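Local coordinates for restriction endonuclease S subunits (Thermoanaerobacter tengcongensis, PDB 3OKG), which probably acts as the DNA-binding specificity subunit that joins modification (M) subunits to form a type I methyltransferase, at residues A[29-34]-A[167-172]; A[249-254]-A[274-279]; A[257-262]-A[306-311]. All blocks are in the same frame, centred on the assembly; numbering follows the deposited sequence.

Contact 1 of 3, residues A[29-34]-A[167-172]; sequences VRLGEV and TLIPLP
Ile169 sets CG1 between its own backbone N and carbonyl carbon (chi1 60°), and Val29 sets CG2 in the equivalent position, with CG1 anti to the carbonyl carbon (chi1 -61°). These torsions bring the two branches together obliquely, with Val29 CG2 3.5 Å from Ile169 CG1. Both side chains lie on the same face of a small antiparallel sheet, which joins strand 27-30, near the N-terminus, to strand 168-171, more than 130 residues later, within the first DNA specificity domain. Val29 and Ile169 form the hydrogen-bonded pair: Ile169 N donates to Val29 O at 2.8 Å, and Val29 N returns a longer but nearly straight bond (172°) to Ile169 O at 3.2 Å. Beyond it the first strand turns into a 3-10 segment, yet Leu31 N still reaches Thr167 O at 2.8 Å.

That turn folds Leu31 and Val34 back onto Ile169. Ile169 and Val34 meet tip to tip, Ile169 CD1 lying 4.0 Å from Val34 CG2; Ile169 CD1 is also 4.1 Å from Leu31 CD1, while Val34 slides past Leu171. Leu133 and Leu136 of helix 130-137 extend this apolar cluster, as does Ile142 against Ile169. The Thr167 hydroxyl is hydrogen-bonded to Val164 O.

Arg30 and Leu168, the non-hydrogen-bonded pair, send their side chains apart; even so, the aliphatic part of the arginine crosses Leu168, with Arg30 CG 3.9 Å from Leu168 CD2. The guanidinium has Glu33 OE2 over one face, a long, purely charge-based salt bridge. The same carboxylate oxygen is held more firmly by the backbone, accepting a hydrogen bond on its anti side from Arg30 N at 2.8 Å.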
loop_
_atom_site.group_PDB
_atom_site.type_symbol
_atom_site.label_atom_id
_atom_site.label_comp_id
_atom_site.label_asym_id
_atom_site.label_seq_id
_atom_site.Cartn_x
_atom_site.Cartn_y
_atom_site.Cartn_z
ATOM N N VAL A 29 30.516 -17.110 11.805
ATOM C CA VAL A 29 30.449 -18.567 11.707
ATOM C C VAL A 29 29.467 -18.990 10.620
ATOM O O VAL A 29 28.636 -18.192 10.192
ATOM C CB VAL A 29 29.962 -19.176 13.025
ATOM C CG1 VAL A 29 30.912 -18.823 14.115
ATOM C CG2 VAL A 29 28.505 -18.688 13.362
ATOM N N ARG A 30 29.552 -20.242 10.167
ATOM C CA ARG A 30 28.468 -20.784 9.350
ATOM C C ARG A 30 27.300 -21.084 10.297
ATOM O O ARG A 30 27.517 -21.482 11.433
ATOM C CB ARG A 30 28.909 -22.054 8.601
ATOM C CG ARG A 30 29.908 -21.806 7.417
ATOM C CD ARG A 30 30.410 -23.136 6.800
ATOM N NE ARG A 30 30.892 -24.019 7.861
ATOM C CZ ARG A 30 32.065 -23.885 8.476
ATOM N NH1 ARG A 30 32.923 -22.937 8.109
ATOM N NH2 ARG A 30 32.385 -24.720 9.456
ATOM N N LEU A 31 26.077 -20.899 9.819
ATOM C CA LEU A 31 24.894 -21.127 10.649
ATOM C C LEU A 31 24.994 -22.516 11.287
ATOM O O LEU A 31 24.749 -22.689 12.484
ATOM C CB LEU A 31 23.649 -21.037 9.770
ATOM C CG LEU A 31 22.293 -21.311 10.413
ATOM C CD1 LEU A 31 22.098 -20.380 11.602
ATOM C CD2 LEU A 31 21.217 -21.106 9.330
ATOM N N GLY A 32 25.351 -23.506 10.481
ATOM C CA GLY A 32 25.407 -24.891 10.933
ATOM C C GLY A 32 26.294 -25.107 12.158
ATOM O O GLY A 32 26.084 -26.033 12.939
ATOM N N GLU A 33 27.287 -24.243 12.336
ATOM C CA GLU A 33 28.214 -24.387 13.448
ATOM C C GLU A 33 27.532 -24.151 14.784
ATOM O O GLU A 33 28.016 -24.593 15.809
ATOM C CB GLU A 33 29.382 -23.391 13.309
ATOM C CG GLU A 33 30.315 -23.635 12.116
ATOM C CD GLU A 33 31.538 -22.708 12.194
ATOM O OE1 GLU A 33 32.406 -22.952 13.038
ATOM O OE2 GLU A 33 31.582 -21.706 11.468
ATOM N N VAL A 34 26.429 -23.409 14.778
ATOM C CA VAL A 34 25.688 -23.182 16.023
ATOM C C VAL A 34 24.321 -23.898 16.000
ATOM O O VAL A 34 23.420 -23.551 16.748
ATOM C CB VAL A 34 25.565 -21.666 16.338
ATOM C CG1 VAL A 34 26.939 -21.043 16.424
ATOM C CG2 VAL A 34 24.726 -20.954 15.268
ATOM N N THR A 167 25.464 -20.980 5.202
ATOM C CA THR A 167 25.507 -19.527 5.095
ATOM C C THR A 167 26.285 -18.957 6.271
ATOM O O THR A 167 26.297 -19.550 7.345
ATOM C CB THR A 167 24.080 -18.874 4.997
ATOM O OG1 THR A 167 23.336 -19.134 6.196
ATOM C CG2 THR A 167 23.304 -19.373 3.748
ATOM N N LEU A 168 26.937 -17.811 6.065
ATOM C CA LEU A 168 27.655 -17.125 7.136
ATOM C C LEU A 168 26.746 -16.206 7.933
ATOM O O LEU A 168 25.934 -15.503 7.348
ATOM C CB LEU A 168 28.771 -16.242 6.546
ATOM C CG LEU A 168 29.936 -16.989 5.918
ATOM C CD1 LEU A 168 31.052 -15.983 5.463
ATOM C CD2 LEU A 168 30.480 -17.999 6.918
ATOM N N ILE A 169 26.936 -16.162 9.254
ATOM C CA ILE A 169 26.142 -15.303 10.120
ATOM C C ILE A 169 27.043 -14.599 11.145
ATOM O O ILE A 169 28.013 -15.175 11.594
ATOM C CB ILE A 169 25.062 -16.129 10.902
ATOM C CG1 ILE A 169 25.703 -17.199 11.793
ATOM C CG2 ILE A 169 24.033 -16.732 9.915
ATOM C CD1 ILE A 169 24.805 -17.638 13.044
ATOM N N PRO A 170 26.704 -13.353 11.508
ATOM C CA PRO A 170 27.422 -12.642 12.555
ATOM C C PRO A 170 26.910 -13.139 13.900
ATOM O O PRO A 170 25.692 -13.250 14.102
ATOM C CB PRO A 170 26.976 -11.190 12.367
ATOM C CG PRO A 170 25.719 -11.241 11.618
ATOM C CD PRO A 170 25.482 -12.639 11.125
ATOM N N LEU A 171 27.822 -13.424 14.814
ATOM C CA LEU A 171 27.427 -14.017 16.086
ATOM C C LEU A 171 27.927 -13.233 17.303
ATOM O O LEU A 171 29.073 -13.400 17.707
ATOM C CB LEU A 171 27.941 -15.446 16.134
ATOM C CG LEU A 171 27.404 -16.293 17.301
ATOM C CD1 LEU A 171 26.004 -16.735 16.995
ATOM C CD2 LEU A 171 28.291 -17.513 17.498
ATOM N N PRO A 172 27.075 -12.379 17.872
ATOM C CA PRO A 172 27.418 -11.713 19.135
ATOM C C PRO A 172 27.458 -12.719 20.277
ATOM O O PRO A 172 27.004 -13.860 20.105
ATOM C CB PRO A 172 26.235 -10.783 19.383
ATOM C CG PRO A 172 25.403 -10.805 18.078
ATOM C CD PRO A 172 25.673 -12.141 17.493
#

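Contact 2 of 3, residues A[249-254]-A[274-279]; sequences TYNFEG and RIWCSA
Ile275 packs between Phe252 and Tyr250, beside the short antiparallel pairing of strands 250-251 and 276-277 at the border of a mixed sheet in the second DNA specificity domain. Ile275 CB lies 3.9 Å from Phe252 CE1. Ile275 CG1, anti to the backbone N (chi1 -167°), sits over one face of the Phe252 ring, offset toward its rim, a CH-pi contact 4.1 Å from the centroid, and also approaches Asn251 O. Ile275 CD1 ends the chain 3.5 Å from Tyr250 CB.

The backbones pair through Asn251 and Trp276, which exchange N-H...O bonds in both directions. On the Trp276 side, Gly254 CA rests over the five-membered ring of Trp276, 3.6 Å from its centroid. At the other end Thr249 O takes two donors from one residue: Ser278 N, in a nearly straight bond of 2.7 Å, and Ser278 OG, which meets an in-plane lone pair at 3.1 Å. Thr249 OG1 is bonded to Pro246 O.

At this largely surface-exposed border, CH-pi contacts thus supplement a short run of backbone bonds, and the doubly gripped Thr249 carbonyl fixes both the backbone and the hydroxyl of Ser278.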
loop_
_atom_site.group_PDB
_atom_site.type_symbol
_atom_site.label_atom_id
_atom_site.label_comp_id
_atom_site.label_asym_id
_atom_site.label_seq_id
_atom_site.Cartn_x
_atom_site.Cartn_y
_atom_site.Cartn_z
ATOM N N THR A 249 -12.657 15.850 -38.330
ATOM C CA THR A 249 -12.030 17.134 -38.022
ATOM C C THR A 249 -11.061 16.832 -36.887
ATOM O O THR A 249 -10.311 17.711 -36.454
ATOM C CB THR A 249 -12.969 18.271 -37.563
ATOM O OG1 THR A 249 -13.647 17.878 -36.367
ATOM C CG2 THR A 249 -13.996 18.575 -38.638
ATOM N N TYR A 250 -11.084 15.587 -36.422
ATOM C CA TYR A 250 -10.070 15.068 -35.500
ATOM C C TYR A 250 -8.763 14.731 -36.214
ATOM O O TYR A 250 -8.770 14.172 -37.316
ATOM C CB TYR A 250 -10.567 13.813 -34.800
ATOM C CG TYR A 250 -11.933 13.950 -34.192
ATOM C CD1 TYR A 250 -12.215 14.968 -33.282
ATOM C CD2 TYR A 250 -12.945 13.054 -34.514
ATOM C CE1 TYR A 250 -13.482 15.091 -32.719
ATOM C CE2 TYR A 250 -14.205 13.165 -33.955
ATOM C CZ TYR A 250 -14.471 14.183 -33.059
ATOM O OH TYR A 250 -15.732 14.288 -32.511
ATOM N N ASN A 251 -7.652 15.058 -35.561
ATOM C CA ASN A 251 -6.310 14.823 -36.086
ATOM C C ASN A 251 -5.314 14.706 -34.937
ATOM O O ASN A 251 -5.638 15.033 -33.789
ATOM C CB ASN A 251 -5.884 15.993 -36.957
ATOM C CG ASN A 251 -5.829 17.294 -36.183
ATOM O OD1 ASN A 251 -6.839 17.998 -36.059
ATOM N ND2 ASN A 251 -4.651 17.621 -35.650
ATOM N N PHE A 252 -4.100 14.257 -35.246
ATOM C CA PHE A 252 -3.018 14.240 -34.266
ATOM C C PHE A 252 -1.887 15.130 -34.722
ATOM O O PHE A 252 -0.737 14.927 -34.330
ATOM C CB PHE A 252 -2.500 12.821 -34.032
ATOM C CG PHE A 252 -3.541 11.890 -33.491
ATOM C CD1 PHE A 252 -3.705 11.732 -32.124
ATOM C CD2 PHE A 252 -4.370 11.189 -34.345
ATOM C CE1 PHE A 252 -4.678 10.879 -31.622
ATOM C CE2 PHE A 252 -5.343 10.334 -33.852
ATOM C CZ PHE A 252 -5.499 10.177 -32.486
ATOM N N GLU A 253 -2.218 16.121 -35.548
ATOM C CA GLU A 253 -1.210 17.003 -36.130
ATOM C C GLU A 253 -1.191 18.365 -35.448
ATOM O O GLU A 253 -0.591 19.315 -35.958
ATOM C CB GLU A 253 -1.440 17.180 -37.638
ATOM C CG GLU A 253 -2.052 15.972 -38.350
ATOM C CD GLU A 253 -1.482 14.640 -37.874
ATOM O OE1 GLU A 253 -2.286 13.750 -37.503
ATOM O OE2 GLU A 253 -0.238 14.482 -37.863
ATOM N N GLY A 254 -1.850 18.460 -34.297
ATOM C CA GLY A 254 -1.925 19.720 -33.577
ATOM C C GLY A 254 -2.725 20.783 -34.315
ATOM O O GLY A 254 -2.480 21.984 -34.172
ATOM N N ARG A 274 -4.974 14.236 -26.169
ATOM C CA ARG A 274 -4.706 12.991 -26.875
ATOM C C ARG A 274 -5.002 13.169 -28.353
ATOM O O ARG A 274 -4.258 12.694 -29.209
ATOM C CB ARG A 274 -5.589 11.877 -26.321
ATOM C CG ARG A 274 -5.374 11.582 -24.847
ATOM C CD ARG A 274 -4.799 10.204 -24.659
ATOM N NE ARG A 274 -4.921 9.739 -23.280
ATOM C CZ ARG A 274 -4.096 10.095 -22.301
ATOM N NH1 ARG A 274 -3.095 10.926 -22.555
ATOM N NH2 ARG A 274 -4.270 9.625 -21.070
ATOM N N ILE A 275 -6.101 13.857 -28.643
ATOM C CA ILE A 275 -6.554 14.066 -30.017
ATOM C C ILE A 275 -7.052 15.503 -30.184
ATOM O O ILE A 275 -7.616 16.091 -29.253
ATOM C CB ILE A 275 -7.662 13.051 -30.386
ATOM C CG1 ILE A 275 -7.934 13.025 -31.891
ATOM C CG2 ILE A 275 -8.942 13.337 -29.632
ATOM C CD1 ILE A 275 -9.017 12.029 -32.259
ATOM N N TRP A 276 -6.818 16.073 -31.362
ATOM C CA TRP A 276 -7.199 17.451 -31.651
ATOM C C TRP A 276 -8.453 17.531 -32.518
ATOM O O TRP A 276 -8.862 16.540 -33.128
ATOM C CB TRP A 276 -6.074 18.168 -32.377
ATOM C CG TRP A 276 -5.097 18.850 -31.510
ATOM C CD1 TRP A 276 -4.777 20.179 -31.529
ATOM C CD2 TRP A 276 -4.276 18.250 -30.501
ATOM N NE1 TRP A 276 -3.811 20.446 -30.585
ATOM C CE2 TRP A 276 -3.485 19.279 -29.943
ATOM C CE3 TRP A 276 -4.137 16.948 -30.010
ATOM C CZ2 TRP A 276 -2.570 19.044 -28.922
ATOM C CZ3 TRP A 276 -3.227 16.716 -28.999
ATOM C CH2 TRP A 276 -2.453 17.758 -28.465
ATOM N N CYS A 277 -9.052 18.720 -32.574
ATOM C CA CYS A 277 -10.174 18.986 -33.479
ATOM C C CYS A 277 -9.914 20.273 -34.238
ATOM O O CYS A 277 -9.803 21.343 -33.642
ATOM C CB CYS A 277 -11.502 19.078 -32.725
ATOM S SG CYS A 277 -12.895 19.721 -33.734
ATOM N N SER A 278 -9.805 20.167 -35.561
ATOM C CA SER A 278 -9.468 21.312 -36.399
ATOM C C SER A 278 -10.643 22.303 -36.520
ATOM O O SER A 278 -10.515 23.360 -37.144
ATOM C CB SER A 278 -9.065 20.824 -37.796
ATOM O OG SER A 278 -10.139 20.094 -38.367
ATOM N N ALA A 279 -11.784 21.957 -35.927
ATOM C CA ALA A 279 -12.975 22.803 -36.024
ATOM C C ALA A 279 -13.621 23.051 -34.664
ATOM O O ALA A 279 -14.778 22.691 -34.461
ATOM C CB ALA A 279 -13.998 22.183 -36.984
#

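Contact 3 of 3, residues A[257-262]-A[306-311]; sequences LPFFQG and ACCIGR
The parallel pairing of strands 257-260 and 307-309 lies within the mixed sheet of the second DNA specificity domain, where Phe259 pairs with Cys308 on one face of the sheet and Phe260 with Ile309 on the other. The strand axes pass 4.7 Å apart at 27°. Three backbone bonds join them: Cys308 N gives to Pro258 O at 2.9 Å, Phe260 N to Cys308 O at 2.9 Å, and Gly310 N to Phe260 O at 3.0 Å, the last donor being tilted from the carbonyl plane.

Each of two neighbouring cysteines offers its sulfur to the rim of a phenylalanine. Cys308 SG lies in the plane of the Phe259 ring, 3.8 Å from Phe259 CD1. Phe259 CG is anti to the backbone N (chi1 169°), and the ring continues past Cys308 O until Phe259 CE1 reaches Gly310 N at 3.6 Å. Gly310, without a side chain, lets the ring settle close to the backbone here. On the other side of the sheet, Phe260 CE2 touches Cys307 CB at 3.5 Å, and Cys307 SG again lies at the ring edge. At the N-terminal end of both segments Leu257 CD2 packs on Ala306 CB at 3.9 Å.

Strand 276-277 lies on the other side of strand 257-260, with Cys277 packing on Phe259 and Cys308, while Leu313 and Pro271 adjoin Phe260. The contact is mostly buried, so the sheet core here combines the peptide groups satisfied by those three bonds with aromatic rings whose weakly positive C-H edges would probably favour the polarisable sulfurs lying beside them.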
loop_
_atom_site.group_PDB
_atom_site.type_symbol
_atom_site.label_atom_id
_atom_site.label_comp_id
_atom_site.label_asym_id
_atom_site.label_seq_id
_atom_site.Cartn_x
_atom_site.Cartn_y
_atom_site.Cartn_z
ATOM N N LEU A 257 -7.441 22.501 -31.611
ATOM C CA LEU A 257 -7.348 22.437 -30.153
ATOM C C LEU A 257 -7.580 21.018 -29.670
ATOM O O LEU A 257 -8.320 20.261 -30.309
ATOM C CB LEU A 257 -8.399 23.357 -29.507
ATOM C CG LEU A 257 -8.217 24.868 -29.632
ATOM C CD1 LEU A 257 -9.401 25.583 -29.004
ATOM C CD2 LEU A 257 -6.903 25.311 -28.992
ATOM N N PRO A 258 -6.971 20.652 -28.526
ATOM C CA PRO A 258 -7.249 19.315 -27.984
ATOM C C PRO A 258 -8.743 19.144 -27.804
ATOM O O PRO A 258 -9.444 20.120 -27.522
ATOM C CB PRO A 258 -6.525 19.318 -26.631
ATOM C CG PRO A 258 -5.443 20.357 -26.790
ATOM C CD PRO A 258 -6.011 21.409 -27.705
ATOM N N PHE A 259 -9.234 17.924 -27.966
ATOM C CA PHE A 259 -10.667 17.687 -27.897
ATOM C C PHE A 259 -10.951 16.630 -26.856
ATOM O O PHE A 259 -10.324 15.564 -26.850
ATOM C CB PHE A 259 -11.229 17.252 -29.262
ATOM C CG PHE A 259 -12.652 16.750 -29.202
ATOM C CD1 PHE A 259 -13.717 17.633 -29.265
ATOM C CD2 PHE A 259 -12.919 15.394 -29.089
ATOM C CE1 PHE A 259 -15.028 17.166 -29.210
ATOM C CE2 PHE A 259 -14.216 14.916 -29.029
ATOM C CZ PHE A 259 -15.280 15.808 -29.092
ATOM N N PHE A 260 -11.893 16.930 -25.968
ATOM C CA PHE A 260 -12.268 15.974 -24.938
ATOM C C PHE A 260 -13.748 15.638 -25.037
ATOM O O PHE A 260 -14.621 16.500 -24.851
ATOM C CB PHE A 260 -11.899 16.507 -23.542
ATOM C CG PHE A 260 -10.483 17.014 -23.441
ATOM C CD1 PHE A 260 -9.409 16.138 -23.543
ATOM C CD2 PHE A 260 -10.222 18.363 -23.246
ATOM C CE1 PHE A 260 -8.112 16.601 -23.453
ATOM C CE2 PHE A 260 -8.917 18.840 -23.151
ATOM C CZ PHE A 260 -7.859 17.954 -23.256
ATOM N N GLN A 261 -14.014 14.376 -25.339
ATOM C CA GLN A 261 -15.360 13.914 -25.616
ATOM C C GLN A 261 -16.189 13.880 -24.353
ATOM O O GLN A 261 -17.344 14.309 -24.346
ATOM C CB GLN A 261 -15.327 12.512 -26.237
ATOM C CG GLN A 261 -16.650 11.775 -26.157
ATOM C CD GLN A 261 -17.710 12.418 -27.024
ATOM O OE1 GLN A 261 -17.395 13.123 -27.984
ATOM N NE2 GLN A 261 -18.976 12.185 -26.689
ATOM N N GLY A 262 -15.602 13.359 -23.285
ATOM C CA GLY A 262 -16.365 13.068 -22.092
ATOM C C GLY A 262 -15.526 12.735 -20.876
ATOM O O GLY A 262 -14.325 13.026 -20.836
ATOM N N ALA A 306 -6.470 25.940 -23.521
ATOM C CA ALA A 306 -7.560 26.134 -24.466
ATOM C C ALA A 306 -7.844 24.770 -25.098
ATOM O O ALA A 306 -6.933 24.076 -25.528
ATOM C CB ALA A 306 -7.175 27.155 -25.521
ATOM N N CYS A 307 -9.102 24.372 -25.124
ATOM C CA CYS A 307 -9.465 23.065 -25.645
ATOM C C CYS A 307 -10.904 23.138 -26.113
ATOM O O CYS A 307 -11.509 24.208 -26.051
ATOM C CB CYS A 307 -9.297 21.982 -24.579
ATOM S SG CYS A 307 -10.319 22.196 -23.047
ATOM N N CYS A 308 -11.451 22.018 -26.582
ATOM C CA CYS A 308 -12.868 21.954 -26.933
ATOM C C CYS A 308 -13.484 20.643 -26.469
ATOM O O CYS A 308 -12.799 19.625 -26.357
ATOM C CB CYS A 308 -13.091 22.178 -28.431
ATOM S SG CYS A 308 -12.134 21.079 -29.498
ATOM N N ILE A 309 -14.785 20.686 -26.200
ATOM C CA ILE A 309 -15.485 19.618 -25.513
ATOM C C ILE A 309 -16.676 19.093 -26.302
ATOM O O ILE A 309 -17.356 19.851 -26.998
ATOM C CB ILE A 309 -15.974 20.125 -24.138
ATOM C CG1 ILE A 309 -16.852 21.382 -24.309
ATOM C CG2 ILE A 309 -14.763 20.449 -23.248
ATOM C CD1 ILE A 309 -17.643 21.774 -23.057
ATOM N N GLY A 310 -16.935 17.796 -26.166
ATOM C CA GLY A 310 -18.020 17.153 -26.878
ATOM C C GLY A 310 -19.252 16.857 -26.049
ATOM O O GLY A 310 -19.384 17.304 -24.907
ATOM N N ARG A 311 -20.162 16.100 -26.657
ATOM C CA ARG A 311 -21.428 15.666 -26.056
ATOM C C ARG A 311 -21.400 15.435 -24.554
ATOM O O ARG A 311 -22.402 15.645 -23.872
ATOM C CB ARG A 311 -21.827 14.310 -26.645
ATOM C CG ARG A 311 -22.893 14.281 -27.712
ATOM C CD ARG A 311 -23.539 12.904 -27.632
ATOM N NE ARG A 311 -24.012 12.365 -28.901
ATOM C CZ ARG A 311 -24.405 11.103 -29.063
ATOM N NH1 ARG A 311 -24.377 10.260 -28.035
ATOM N NH2 ARG A 311 -24.825 10.680 -30.249
#

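In the fold
Contacts 2 and 3 are parts of one sheet, their centres about 10 Å apart. Strand 257-260 lies between 276-277 and 307-309, so it joins the two: Ile275 O is 2.8 Å from Phe259 N, Cys277 N is 2.8 Å from Leu257 O, and Tyr250 CE1 packs 3.7 Å from Phe259 CD2. Their segments alternate along the chain. Contact 1 is separate, in the first specificity domain, with its centre about 67 Å from each of the others and on the opposite side of the chain's centre. Helix 174-216 and, in succession, helices 365-388 and 392-407 run between the two ends, consistent with two DNA-recognition domains held apart by a coiled coil.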